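Local coordinates for protein tyrocidine synthase 2 (Brevibacillus parabrevis, PDB 6TA8) that carries a condensation-family domain, the two-lobed alpha/beta fold that serves as one unit of large multidomain synthases, at residues L282-L287 against K457-I462; K196-F201 against T317-W322; A222-L227 against R351-K356. All coordinates share one frame; numbering follows the deposited sequence.

Overall arrangement
The three contacts share one condensation-family fold; each joins segments more than 100 residues apart, and the three pairs interleave along the chain. Contact 1 packs two helices, 277-293 and 445-466, in the lobe built on the six-stranded sheet. Contact 2 lies on the opposite side of the chain's centre, about 36 Å away between centres, where the loop ahead of strand 325-332 runs up to Trp-322, stacked on His-164 of the HHxxxDG signature. Contact 3 sets helix 221-229 on the turn after helix 339-351; it is about 24 Å from contact 1 and 28 Å from contact 2, centre to centre. Its nearest atoms come within about 7 Å of contact 1 without touching.

Contact 1: residues L282-L287 against K457-I462; sequences LTALGL and KHLLGI
Leu-287 sits over one face of the imidazole of His-458, and this is the main side-chain event between the two helices. The CB of Leu-287 is 3.6 Å from the centroid of the His-458 ring and only 16° off its normal, a CH-pi contact displaced toward the NE2 and CD2 side. One branch of the leucine follows the same line: Leu-287 CD1 reaches His-458 CD2 at 3.5 Å. The imidazole is placed for this by its CG lying anti to the carbonyl carbon (chi1 -72°), and its rotation is fixed by a hydrogen bond from ND1 to Ser-454 O. The helix is kinked here, where His-458 N lacks its bond to the turn before; Ser-454 O takes the ring ND1 instead.

One turn back, Ala-284 points at helix 445-466. Its CB comes closest to Leu-459 CD2, at 3.7 Å, and also touches His-458 CB and the CD1 methyl of Ile-462. With Tyr-455 as the fourth wall, Ala-284 fits as a single knob into a four-residue hole, and its small size lets the CA atoms of Ala-284 and His-458 come within 5.2 Å. The axes of the short segments approach to 8.8 Å at 135°, midway between perpendicular and antiparallel. In the fold, Leu-282 and Leu-285 of helix 277-293 pack on Phe-385 of the six-stranded sheet, Leu-285 also reaching Tyr-455, while the late helix 445-466 lies against this helix.

Ile-462 reaches in between the helices with its CD1, which meets Thr-283 CG2 at 4.2 Å as well as Ala-284. Only the methyl of the threonine takes part in that pairing. Its OG1 stands beside its own backbone N and is bonded to Asp-279 O, one turn earlier in the same helix.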
ATOM      1  N   LEU A 282       8.873   9.703  10.453  1.00 51.57           N
ATOM      2  CA  LEU A 282      10.124   9.687   9.704  1.00 53.71           C
ATOM      3  C   LEU A 282      11.278  10.277  10.503  1.00 57.92           C
ATOM      4  O   LEU A 282      12.435   9.902  10.281  1.00 55.69           O
ATOM      5  CB  LEU A 282       9.959  10.440   8.382  1.00 53.51           C
ATOM      6  CG  LEU A 282       9.132   9.732   7.306  1.00 53.04           C
ATOM      7  CD1 LEU A 282       9.139  10.529   6.009  1.00 52.09           C
ATOM      8  CD2 LEU A 282       9.647   8.319   7.075  1.00 45.22           C
ATOM      9  N   THR A 283      10.988  11.193  11.430  1.00 58.64           N
ATOM     10  CA  THR A 283      12.036  11.741  12.283  1.00 59.28           C
ATOM     11  C   THR A 283      12.589  10.674  13.218  1.00 52.42           C
ATOM     12  O   THR A 283      13.809  10.496  13.324  1.00 51.91           O
ATOM     13  CB  THR A 283      11.498  12.930  13.080  1.00 59.05           C
ATOM     14  OG1 THR A 283      11.000  13.926  12.178  1.00 58.19           O
ATOM     15  CG2 THR A 283      12.596  13.538  13.941  1.00 54.87           C
ATOM     16  N   ALA A 284      11.703   9.949  13.906  1.00 54.79           N
ATOM     17  CA  ALA A 284      12.139   8.847  14.755  1.00 55.58           C
ATOM     18  C   ALA A 284      12.763   7.714  13.952  1.00 49.69           C
ATOM     19  O   ALA A 284      13.563   6.950  14.502  1.00 61.26           O
ATOM     20  CB  ALA A 284      10.963   8.317  15.576  1.00 46.15           C
ATOM     21  N   LEU A 285      12.418   7.590  12.668  1.00 50.40           N
ATOM     22  CA  LEU A 285      13.023   6.553  11.838  1.00 49.87           C
ATOM     23  C   LEU A 285      14.469   6.893  11.498  1.00 53.38           C
ATOM     24  O   LEU A 285      15.338   6.012  11.512  1.00 53.17           O
ATOM     25  CB  LEU A 285      12.205   6.358  10.562  1.00 53.06           C
ATOM     26  CG  LEU A 285      12.740   5.327   9.568  1.00 43.76           C
ATOM     27  CD1 LEU A 285      12.839   3.957  10.221  1.00 51.17           C
ATOM     28  CD2 LEU A 285      11.864   5.274   8.327  1.00 38.27           C
ATOM     29  N   GLY A 286      14.746   8.161  11.187  1.00 56.02           N
ATOM     30  CA  GLY A 286      16.110   8.556  10.883  1.00 53.43           C
ATOM     31  C   GLY A 286      17.044   8.387  12.066  1.00 55.93           C
ATOM     32  O   GLY A 286      18.176   7.922  11.915  1.00 62.54           O
ATOM     33  N   LEU A 287      16.580   8.758  13.262  1.00 53.16           N
ATOM     34  CA  LEU A 287      17.393   8.570  14.457  1.00 55.03           C
ATOM     35  C   LEU A 287      17.567   7.095  14.788  1.00 54.29           C
ATOM     36  O   LEU A 287      18.597   6.705  15.351  1.00 54.54           O
ATOM     37  CB  LEU A 287      16.768   9.305  15.640  1.00 58.03           C
ATOM     38  CG  LEU A 287      16.342  10.748  15.384  1.00 58.39           C
ATOM     39  CD1 LEU A 287      15.585  11.285  16.581  1.00 63.43           C
ATOM     40  CD2 LEU A 287      17.547  11.619  15.070  1.00 52.78           C
ATOM     41  N   LYS A 457      12.213   3.769  21.188  1.00 56.60           N
ATOM     42  CA  LYS A 457      12.789   4.689  22.161  1.00 55.05           C
ATOM     43  C   LYS A 457      12.859   6.120  21.649  1.00 57.69           C
ATOM     44  O   LYS A 457      13.082   7.035  22.449  1.00 59.64           O
ATOM     45  CB  LYS A 457      14.186   4.217  22.575  1.00 57.36           C
ATOM     46  CG  LYS A 457      15.286   4.524  21.573  1.00 59.39           C
ATOM     47  CD  LYS A 457      16.614   4.752  22.279  1.00 58.46           C
ATOM     48  CE  LYS A 457      17.774   4.782  21.294  1.00 63.29           C
ATOM     49  NZ  LYS A 457      18.081   3.430  20.749  1.00 55.50           N
ATOM     50  N   HIS A 458      12.677   6.337  20.347  1.00 58.50           N
ATOM     51  CA  HIS A 458      12.590   7.680  19.789  1.00 54.66           C
ATOM     52  C   HIS A 458      11.157   8.141  19.575  1.00 54.23           C
ATOM     53  O   HIS A 458      10.888   9.343  19.655  1.00 63.34           O
ATOM     54  CB  HIS A 458      13.351   7.754  18.461  1.00 48.47           C
ATOM     55  CG  HIS A 458      14.839   7.713  18.617  1.00 49.49           C
ATOM     56  ND1 HIS A 458      15.579   6.571  18.401  1.00 61.14           N
ATOM     57  CD2 HIS A 458      15.725   8.673  18.974  1.00 50.39           C
ATOM     58  CE1 HIS A 458      16.857   6.830  18.614  1.00 60.21           C
ATOM     59  NE2 HIS A 458      16.973   8.099  18.963  1.00 53.56           N
ATOM     60  N   LEU A 459      10.232   7.217  19.304  1.00 56.42           N
ATOM     61  CA  LEU A 459       8.821   7.581  19.234  1.00 52.76           C
ATOM     62  C   LEU A 459       8.310   8.028  20.597  1.00 52.73           C
ATOM     63  O   LEU A 459       7.610   9.041  20.711  1.00 62.67           O
ATOM     64  CB  LEU A 459       7.997   6.405  18.709  1.00 49.38           C
ATOM     65  CG  LEU A 459       8.015   6.159  17.201  1.00 52.40           C
ATOM     66  CD1 LEU A 459       7.229   4.901  16.858  1.00 53.75           C
ATOM     67  CD2 LEU A 459       7.460   7.361  16.457  1.00 58.14           C
ATOM     68  N   LEU A 460       8.653   7.280  21.648  1.00 58.04           N
ATOM     69  CA  LEU A 460       8.266   7.676  22.998  1.00 61.55           C
ATOM     70  C   LEU A 460       8.963   8.959  23.425  1.00 60.93           C
ATOM     71  O   LEU A 460       8.396   9.746  24.191  1.00 64.08           O
ATOM     72  CB  LEU A 460       8.577   6.549  23.983  1.00 56.53           C
ATOM     73  CG  LEU A 460       7.943   5.192  23.677  1.00 52.40           C
ATOM     74  CD1 LEU A 460       8.491   4.123  24.608  1.00 55.24           C
ATOM     75  CD2 LEU A 460       6.429   5.275  23.779  1.00 54.51           C
ATOM     76  N   GLY A 461      10.187   9.189  22.945  1.00 61.94           N
ATOM     77  CA  GLY A 461      10.887  10.414  23.285  1.00 57.60           C
ATOM     78  C   GLY A 461      10.295  11.641  22.624  1.00 64.25           C
ATOM     79  O   GLY A 461      10.366  12.742  23.178  1.00 77.44           O
ATOM     80  N   ILE A 462       9.702  11.476  21.440  1.00 60.15           N
ATOM     81  CA  ILE A 462       9.114  12.612  20.740  1.00 71.71           C
ATOM     82  C   ILE A 462       7.776  12.998  21.359  1.00 74.18           C
ATOM     83  O   ILE A 462       7.503  14.184  21.579  1.00 73.99           O
ATOM     84  CB  ILE A 462       8.978  12.297  19.238  1.00 72.63           C
ATOM     85  CG1 ILE A 462      10.348  12.323  18.560  1.00 65.67           C
ATOM     86  CG2 ILE A 462       8.038  13.284  18.564  1.00 65.14           C
ATOM     87  CD1 ILE A 462      10.306  11.986  17.087  1.00 59.15           C
TER

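Contact 2: residues K196-F201 against T317-W322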
ATOM      1  N   LYS A 196     -22.439   7.762  -6.336  1.00 58.31           N
ATOM      2  CA  LYS A 196     -22.098   8.102  -7.710  1.00 53.97           C
ATOM      3  C   LYS A 196     -20.630   7.805  -7.995  1.00 51.35           C
ATOM      4  O   LYS A 196     -19.765   7.929  -7.124  1.00 53.71           O
ATOM      5  CB  LYS A 196     -22.395   9.577  -7.981  1.00 48.61           C
ATOM      6  CG  LYS A 196     -23.872   9.935  -7.944  1.00 58.96           C
ATOM      7  CD  LYS A 196     -24.606   9.393  -9.162  1.00 59.10           C
ATOM      8  CE  LYS A 196     -26.073   9.789  -9.144  1.00 54.86           C
ATOM      9  NZ  LYS A 196     -26.791   9.200  -7.981  1.00 55.08           N
ATOM     10  N   LYS A 197     -20.356   7.404  -9.233  1.00 45.55           N
ATOM     11  CA  LYS A 197     -18.991   7.102  -9.635  1.00 49.47           C
ATOM     12  C   LYS A 197     -18.172   8.380  -9.758  1.00 51.64           C
ATOM     13  O   LYS A 197     -18.642   9.393 -10.284  1.00 48.07           O
ATOM     14  CB  LYS A 197     -18.972   6.357 -10.970  1.00 48.83           C
ATOM     15  CG  LYS A 197     -19.654   5.002 -10.966  1.00 47.29           C
ATOM     16  CD  LYS A 197     -19.348   4.257 -12.256  1.00 36.80           C
ATOM     17  CE  LYS A 197     -20.161   2.982 -12.378  1.00 54.79           C
ATOM     18  NZ  LYS A 197     -19.730   2.180 -13.556  1.00 49.19           N
ATOM     19  N   THR A 198     -16.939   8.326  -9.271  1.00 47.34           N
ATOM     20  CA  THR A 198     -15.979   9.393  -9.506  1.00 47.38           C
ATOM     21  C   THR A 198     -15.274   9.120 -10.836  1.00 47.85           C
ATOM     22  O   THR A 198     -15.768   8.351 -11.665  1.00 51.11           O
ATOM     23  CB  THR A 198     -15.013   9.499  -8.322  1.00 51.54           C
ATOM     24  OG1 THR A 198     -14.588   8.189  -7.928  1.00 39.85           O
ATOM     25  CG2 THR A 198     -15.692  10.184  -7.144  1.00 48.63           C
ATOM     26  N   ASP A 199     -14.120   9.739 -11.061  1.00 49.99           N
ATOM     27  CA  ASP A 199     -13.410   9.550 -12.320  1.00 42.95           C
ATOM     28  C   ASP A 199     -12.892   8.122 -12.423  1.00 46.85           C
ATOM     29  O   ASP A 199     -12.310   7.590 -11.473  1.00 45.60           O
ATOM     30  CB  ASP A 199     -12.261  10.548 -12.439  1.00 45.16           C
ATOM     31  CG  ASP A 199     -12.744  11.961 -12.706  1.00 49.39           C
ATOM     32  OD1 ASP A 199     -13.792  12.116 -13.368  1.00 53.99           O
ATOM     33  OD2 ASP A 199     -12.076  12.917 -12.258  1.00 52.23           O
ATOM     34  N   SER A 200     -13.112   7.501 -13.577  1.00 44.81           N
ATOM     35  CA  SER A 200     -12.671   6.134 -13.793  1.00 42.41           C
ATOM     36  C   SER A 200     -11.147   6.057 -13.819  1.00 48.77           C
ATOM     37  O   SER A 200     -10.449   7.048 -14.053  1.00 47.70           O
ATOM     38  CB  SER A 200     -13.241   5.587 -15.102  1.00 46.77           C
ATOM     39  OG  SER A 200     -12.649   6.227 -16.220  1.00 45.18           O
ATOM     40  N   PHE A 201     -10.632   4.851 -13.565  1.00 40.99           N
ATOM     41  CA  PHE A 201      -9.195   4.626 -13.656  1.00 38.39           C
ATOM     42  C   PHE A 201      -8.686   4.785 -15.082  1.00 38.45           C
ATOM     43  O   PHE A 201      -7.501   5.080 -15.275  1.00 40.58           O
ATOM     44  CB  PHE A 201      -8.842   3.236 -13.125  1.00 38.28           C
ATOM     45  CG  PHE A 201      -7.367   3.008 -12.963  1.00 35.09           C
ATOM     46  CD1 PHE A 201      -6.695   3.495 -11.854  1.00 33.87           C
ATOM     47  CD2 PHE A 201      -6.651   2.309 -13.921  1.00 31.55           C
ATOM     48  CE1 PHE A 201      -5.337   3.289 -11.703  1.00 30.09           C
ATOM     49  CE2 PHE A 201      -5.293   2.101 -13.776  1.00 33.12           C
ATOM     50  CZ  PHE A 201      -4.636   2.591 -12.665  1.00 35.63           C
ATOM     51  N   THR A 317     -11.967  10.366  -5.529  1.00 52.49           N
ATOM     52  CA  THR A 317     -12.271  10.092  -4.128  1.00 54.31           C
ATOM     53  C   THR A 317     -12.882   8.707  -3.952  1.00 53.99           C
ATOM     54  O   THR A 317     -12.526   7.981  -3.016  1.00 56.37           O
ATOM     55  CB  THR A 317     -13.208  11.165  -3.570  1.00 53.46           C
ATOM     56  OG1 THR A 317     -14.264  11.418  -4.504  1.00 54.40           O
ATOM     57  CG2 THR A 317     -12.444  12.456  -3.311  1.00 59.14           C
ATOM     58  N   ARG A 318     -13.802   8.322  -4.837  1.00 56.32           N
ATOM     59  CA  ARG A 318     -14.448   7.017  -4.788  1.00 51.71           C
ATOM     60  C   ARG A 318     -13.893   6.054  -5.833  1.00 47.64           C
ATOM     61  O   ARG A 318     -14.537   5.045  -6.141  1.00 50.05           O
ATOM     62  CB  ARG A 318     -15.959   7.168  -4.966  1.00 53.44           C
ATOM     63  CG  ARG A 318     -16.604   8.169  -4.023  1.00 57.38           C
ATOM     64  CD  ARG A 318     -16.582   7.668  -2.591  1.00 60.51           C
ATOM     65  NE  ARG A 318     -17.419   6.486  -2.418  1.00 64.68           N
ATOM     66  CZ  ARG A 318     -17.554   5.828  -1.272  1.00 59.87           C
ATOM     67  NH1 ARG A 318     -16.904   6.237  -0.191  1.00 60.01           N
ATOM     68  NH2 ARG A 318     -18.337   4.759  -1.206  1.00 57.34           N
ATOM     69  N   THR A 319     -12.720   6.348  -6.388  1.00 49.18           N
ATOM     70  CA  THR A 319     -12.134   5.533  -7.442  1.00 43.24           C
ATOM     71  C   THR A 319     -11.228   4.469  -6.837  1.00 44.63           C
ATOM     72  O   THR A 319     -10.388   4.770  -5.982  1.00 44.05           O
ATOM     73  CB  THR A 319     -11.345   6.402  -8.423  1.00 42.97           C
ATOM     74  OG1 THR A 319     -12.236   7.309  -9.084  1.00 41.14           O
ATOM     75  CG2 THR A 319     -10.648   5.538  -9.465  1.00 44.02           C
ATOM     76  N   ILE A 320     -11.401   3.227  -7.281  1.00 44.89           N
ATOM     77  CA  ILE A 320     -10.601   2.101  -6.819  1.00 30.94           C
ATOM     78  C   ILE A 320      -9.521   1.819  -7.854  1.00 31.70           C
ATOM     79  O   ILE A 320      -9.802   1.762  -9.058  1.00 26.95           O
ATOM     80  CB  ILE A 320     -11.479   0.862  -6.574  1.00 42.38           C
ATOM     81  CG1 ILE A 320     -12.314   1.057  -5.306  1.00 40.43           C
ATOM     82  CG2 ILE A 320     -10.632  -0.401  -6.475  1.00 34.41           C
ATOM     83  CD1 ILE A 320     -13.131  -0.150  -4.922  1.00 45.25           C
ATOM     84  N   GLY A 321      -8.288   1.660  -7.391  1.00 26.80           N
ATOM     85  CA  GLY A 321      -7.175   1.419  -8.289  1.00 24.63           C
ATOM     86  C   GLY A 321      -5.882   1.408  -7.510  1.00 24.84           C
ATOM     87  O   GLY A 321      -5.864   1.575  -6.287  1.00 27.59           O
ATOM     88  N   TRP A 322      -4.788   1.200  -8.241  1.00 31.22           N
ATOM     89  CA  TRP A 322      -3.443   1.227  -7.667  1.00 36.14           C
ATOM     90  C   TRP A 322      -2.842   2.596  -7.969  1.00 34.17           C
ATOM     91  O   TRP A 322      -2.219   2.808  -9.010  1.00 36.77           O
ATOM     92  CB  TRP A 322      -2.584   0.093  -8.216  1.00 29.06           C
ATOM     93  CG  TRP A 322      -1.364  -0.183  -7.385  1.00 28.77           C
ATOM     94  CD1 TRP A 322      -1.078   0.335  -6.156  1.00 32.37           C
ATOM     95  CD2 TRP A 322      -0.264  -1.037  -7.725  1.00 32.43           C
ATOM     96  NE1 TRP A 322       0.129  -0.145  -5.708  1.00 37.31           N
ATOM     97  CE2 TRP A 322       0.648  -0.990  -6.653  1.00 37.95           C
ATOM     98  CE3 TRP A 322       0.035  -1.840  -8.830  1.00 37.59           C
ATOM     99  CZ2 TRP A 322       1.839  -1.714  -6.653  1.00 38.10           C
ATOM    100  CZ3 TRP A 322       1.219  -2.558  -8.828  1.00 36.52           C
ATOM    101  CH2 TRP A 322       2.105  -2.489  -7.748  1.00 35.33           C
TER
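Thr-198 and Thr-319 meet hydroxyl to hydroxyl, and the chain of bonds through them joins the two loops. It starts at the backbone of Arg-318, whose N donates to Thr-198 OG1 at 3.2 Å; with an N-H...O angle of 122° this bond is weak. Thr-198 OG1 in turn donates to Thr-319 OG1 at 2.8 Å. The last step, from Thr-319 OG1 to Asp-199 O, measures 2.4 Å, too short to be taken literally, although the carbonyl can only accept. As modelled, each hydroxyl would accept one bond and donate one, though the last distance is doubtful. Thr-319 N lies close to Thr-198 OG1 as well, but its angle is too poor for a bond.

Thr-198 holds its OG1 between its own backbone N and carbonyl carbon (chi1 44°), which turns the oxygen toward Thr-319 and leaves CG2 to meet Thr-317 OG1 at 3.2 Å. Thr-317 OG1 is bonded to Asn-315 OD1. The carboxylate of Asp-199 is satisfied by Ser-26 OG and Asn-315 N, and Arg-318 sends its bent chain away to a salt bridge with Asp-178. Ser-200 OG bonds to Asp-203 N as the N-cap of helix 201-212.

Beyond the polar chain the Phe-201 ring packs against backbone. Its CG is anti to the backbone N (chi1 -170°), and the ring lies obliquely, with CD1 4.2 Å from Gly-321 CA and CE1 4.1 Å from Trp-322 N. Gly-321 O accepts from Ser-171 OG. The Trp-322 indole leads away and stacks on His-164, the second histidine of the HHxxxDG signature. A loop that bonds to helix 169-187 through Arg-318 and Gly-321 and stacks on the signature histidine is consistent with the bridging loops between the two lobes of condensation-type folds.

Contact 3: residues A222-L227 against R351-K356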
ATOM      1  N   ALA A 222      14.334  20.702 -11.488  1.00 49.94           N
ATOM      2  CA  ALA A 222      15.427  21.319 -10.743  1.00 51.07           C
ATOM      3  C   ALA A 222      15.498  20.803  -9.312  1.00 48.01           C
ATOM      4  O   ALA A 222      16.594  20.674  -8.754  1.00 45.14           O
ATOM      5  CB  ALA A 222      15.277  22.840 -10.753  1.00 53.68           C
ATOM      6  N   TYR A 223      14.350  20.498  -8.704  1.00 52.20           N
ATOM      7  CA  TYR A 223      14.354  19.990  -7.337  1.00 53.66           C
ATOM      8  C   TYR A 223      14.880  18.561  -7.282  1.00 54.58           C
ATOM      9  O   TYR A 223      15.773  18.248  -6.486  1.00 57.28           O
ATOM     10  CB  TYR A 223      12.949  20.065  -6.740  1.00 50.07           C
ATOM     11  CG  TYR A 223      12.811  19.286  -5.453  1.00 54.65           C
ATOM     12  CD1 TYR A 223      13.306  19.792  -4.260  1.00 57.54           C
ATOM     13  CD2 TYR A 223      12.197  18.039  -5.433  1.00 59.12           C
ATOM     14  CE1 TYR A 223      13.190  19.084  -3.081  1.00 57.68           C
ATOM     15  CE2 TYR A 223      12.077  17.322  -4.257  1.00 54.07           C
ATOM     16  CZ  TYR A 223      12.575  17.851  -3.085  1.00 53.15           C
ATOM     17  OH  TYR A 223      12.461  17.146  -1.910  1.00 54.81           O
ATOM     18  N   TRP A 224      14.330  17.675  -8.117  1.00 50.90           N
ATOM     19  CA  TRP A 224      14.766  16.283  -8.108  1.00 53.65           C
ATOM     20  C   TRP A 224      16.212  16.142  -8.564  1.00 54.40           C
ATOM     21  O   TRP A 224      16.923  15.247  -8.093  1.00 52.61           O
ATOM     22  CB  TRP A 224      13.847  15.436  -8.988  1.00 50.53           C
ATOM     23  CG  TRP A 224      12.412  15.443  -8.557  1.00 45.85           C
ATOM     24  CD1 TRP A 224      11.358  15.993  -9.227  1.00 51.07           C
ATOM     25  CD2 TRP A 224      11.870  14.871  -7.359  1.00 51.97           C
ATOM     26  NE1 TRP A 224      10.195  15.799  -8.523  1.00 53.50           N
ATOM     27  CE2 TRP A 224      10.482  15.113  -7.372  1.00 48.62           C
ATOM     28  CE3 TRP A 224      12.423  14.179  -6.277  1.00 51.72           C
ATOM     29  CZ2 TRP A 224       9.639  14.689  -6.347  1.00 49.80           C
ATOM     30  CZ3 TRP A 224      11.584  13.757  -5.260  1.00 49.18           C
ATOM     31  CH2 TRP A 224      10.208  14.014  -5.302  1.00 45.93           C
ATOM     32  N   HIS A 225      16.666  17.008  -9.475  1.00 60.80           N
ATOM     33  CA  HIS A 225      18.067  16.977  -9.884  1.00 56.78           C
ATOM     34  C   HIS A 225      18.973  17.492  -8.774  1.00 56.12           C
ATOM     35  O   HIS A 225      20.066  16.955  -8.558  1.00 63.46           O
ATOM     36  CB  HIS A 225      18.262  17.797 -11.158  1.00 59.27           C
ATOM     37  CG  HIS A 225      19.675  17.821 -11.651  1.00 69.10           C
ATOM     38  ND1 HIS A 225      20.303  16.707 -12.164  1.00 71.18           N
ATOM     39  CD2 HIS A 225      20.583  18.824 -11.710  1.00 71.25           C
ATOM     40  CE1 HIS A 225      21.537  17.022 -12.517  1.00 71.48           C
ATOM     41  NE2 HIS A 225      21.732  18.301 -12.251  1.00 76.66           N
ATOM     42  N   ASN A 226      18.539  18.537  -8.065  1.00 55.61           N
ATOM     43  CA  ASN A 226      19.295  19.016  -6.913  1.00 55.65           C
ATOM     44  C   ASN A 226      19.393  17.940  -5.840  1.00 57.75           C
ATOM     45  O   ASN A 226      20.433  17.790  -5.191  1.00 55.79           O
ATOM     46  CB  ASN A 226      18.644  20.279  -6.345  1.00 58.31           C
ATOM     47  CG  ASN A 226      19.303  20.753  -5.060  1.00 69.42           C
ATOM     48  OD1 ASN A 226      19.036  20.227  -3.978  1.00 76.05           O
ATOM     49  ND2 ASN A 226      20.165  21.757  -5.175  1.00 68.41           N
ATOM     50  N   LEU A 227      18.319  17.175  -5.644  1.00 63.99           N
ATOM     51  CA  LEU A 227      18.340  16.125  -4.633  1.00 60.66           C
ATOM     52  C   LEU A 227      19.308  15.009  -5.008  1.00 58.44           C
ATOM     53  O   LEU A 227      19.998  14.464  -4.140  1.00 57.34           O
ATOM     54  CB  LEU A 227      16.928  15.576  -4.426  1.00 57.47           C
ATOM     55  CG  LEU A 227      16.719  14.612  -3.256  1.00 60.79           C
ATOM     56  CD1 LEU A 227      16.646  15.363  -1.931  1.00 63.62           C
ATOM     57  CD2 LEU A 227      15.470  13.772  -3.465  1.00 53.01           C
ATOM     58  N   ARG A 351       7.992  19.369   3.256  1.00 55.89           N
ATOM     59  CA  ARG A 351       7.272  20.474   2.633  1.00 55.09           C
ATOM     60  C   ARG A 351       7.964  20.947   1.361  1.00 53.57           C
ATOM     61  O   ARG A 351       7.302  21.435   0.440  1.00 60.14           O
ATOM     62  CB  ARG A 351       7.125  21.632   3.619  1.00 58.75           C
ATOM     63  CG  ARG A 351       6.345  21.290   4.879  1.00 62.27           C
ATOM     64  CD  ARG A 351       4.874  21.062   4.582  1.00 64.89           C
ATOM     65  NE  ARG A 351       4.106  20.827   5.801  1.00 69.26           N
ATOM     66  CZ  ARG A 351       3.667  19.634   6.189  1.00 74.23           C
ATOM     67  NH1 ARG A 351       3.915  18.561   5.451  1.00 73.99           N
ATOM     68  NH2 ARG A 351       2.977  19.515   7.316  1.00 78.35           N
ATOM     69  N   ARG A 352       9.290  20.808   1.295  1.00 46.74           N
ATOM     70  CA  ARG A 352      10.024  21.134   0.078  1.00 42.49           C
ATOM     71  C   ARG A 352       9.656  20.213  -1.080  1.00 49.83           C
ATOM     72  O   ARG A 352       9.852  20.587  -2.241  1.00 56.37           O
ATOM     73  CB  ARG A 352      11.529  21.067   0.349  1.00 53.40           C
ATOM     74  CG  ARG A 352      12.398  21.709  -0.720  1.00 57.65           C
ATOM     75  CD  ARG A 352      13.875  21.411  -0.495  1.00 63.96           C
ATOM     76  NE  ARG A 352      14.398  22.059   0.704  1.00 72.92           N
ATOM     77  CZ  ARG A 352      14.841  21.408   1.775  1.00 70.57           C
ATOM     78  NH1 ARG A 352      14.830  20.082   1.806  1.00 67.80           N
ATOM     79  NH2 ARG A 352      15.300  22.086   2.819  1.00 64.10           N
ATOM     80  N   ILE A 353       9.124  19.031  -0.794  1.00 55.47           N
ATOM     81  CA  ILE A 353       8.750  18.089  -1.857  1.00 52.57           C
ATOM     82  C   ILE A 353       7.474  18.579  -2.533  1.00 45.66           C
ATOM     83  O   ILE A 353       6.498  18.914  -1.839  1.00 50.63           O
ATOM     84  CB  ILE A 353       8.562  16.683  -1.283  1.00 49.88           C
ATOM     85  CG1 ILE A 353       9.771  16.294  -0.430  1.00 47.15           C
ATOM     86  CG2 ILE A 353       8.340  15.671  -2.400  1.00 48.05           C
ATOM     87  CD1 ILE A 353       9.770  14.848   0.022  1.00 58.02           C
ATOM     88  N   PRO A 354       7.427  18.644  -3.868  1.00 41.10           N
ATOM     89  CA  PRO A 354       6.217  19.134  -4.540  1.00 40.86           C
ATOM     90  C   PRO A 354       5.167  18.055  -4.771  1.00 54.35           C
ATOM     91  O   PRO A 354       5.466  16.987  -5.317  1.00 47.56           O
ATOM     92  CB  PRO A 354       6.760  19.676  -5.866  1.00 48.48           C
ATOM     93  CG  PRO A 354       7.951  18.820  -6.147  1.00 41.24           C
ATOM     94  CD  PRO A 354       8.544  18.441  -4.809  1.00 43.88           C
ATOM     95  N   LYS A 355       3.931  18.334  -4.348  1.00 54.24           N
ATOM     96  CA  LYS A 355       2.772  17.488  -4.642  1.00 50.20           C
ATOM     97  C   LYS A 355       2.968  16.052  -4.157  1.00 58.62           C
ATOM     98  O   LYS A 355       2.569  15.095  -4.824  1.00 53.65           O
ATOM     99  CB  LYS A 355       2.440  17.513  -6.137  1.00 52.25           C
ATOM    100  CG  LYS A 355       1.664  18.742  -6.575  1.00 62.98           C
ATOM    101  CD  LYS A 355       1.116  18.576  -7.981  1.00 61.99           C
ATOM    102  CE  LYS A 355       0.112  19.665  -8.306  1.00 56.21           C
ATOM    103  NZ  LYS A 355      -0.487  19.480  -9.656  1.00 61.19           N
ATOM    104  N   LYS A 356       3.586  15.905  -2.984  1.00 57.08           N
ATOM    105  CA  LYS A 356       3.764  14.602  -2.337  1.00 52.62           C
ATOM    106  C   LYS A 356       4.530  13.628  -3.232  1.00 53.05           C
ATOM    107  O   LYS A 356       4.231  12.434  -3.278  1.00 50.12           O
ATOM    108  CB  LYS A 356       2.418  14.007  -1.916  1.00 56.49           C
ATOM    109  CG  LYS A 356       1.545  14.957  -1.112  1.00 56.07           C
ATOM    110  CD  LYS A 356       2.039  15.087   0.319  1.00 52.64           C
ATOM    111  CE  LYS A 356       0.942  15.616   1.228  1.00 60.65           C
ATOM    112  NZ  LYS A 356      -0.310  14.817   1.101  1.00 64.19           N
TER
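Tyr-223, which carries most of the contact with Arg-352, Ile-353 and Pro-354, receives Leu-227 N on its carbonyl O at 2.9 Å, an ordinary helix bond that is the shortest polar bond within the segments. Its CG lies anti to the backbone N (chi1 167°), which sends the phenol out across the turn that follows helix 339-351. Arg-352 O stands over one face of this ring, 3.7 Å above the plane and displaced toward the rim. The aliphatic part of the same arginine comes in at about a right angle, its CD 3.5 Å from Tyr-223 CE1.

Pro-354 brings its CD obliquely to the ring, 3.7 Å from Tyr-223 CD2, and Ile-353 CG1 is 3.2 Å from Tyr-223 OH. The other branch of the isoleucine, CG2, meets Trp-224 CH2 at 3.8 Å. Within the helix, Tyr-223 CD2 sits 3.7 Å above the centre of the Trp-224 ring system, so the edge of the phenol rests on the indole face. Trp-224 NE1 is bonded to Glu-220, and its ring also meets Tyr-360 edge-to-face. Ile-353 rests on Tyr-327 and Val-329 of strand 325-332.

With no hydrogen bond or ion pair between the segments, the fit across this interface rests on apolar and ring contacts, while polar bonds, such as those of Trp-224 to Glu-220 and Lys-355 to Glu-216, are made to residues outside it.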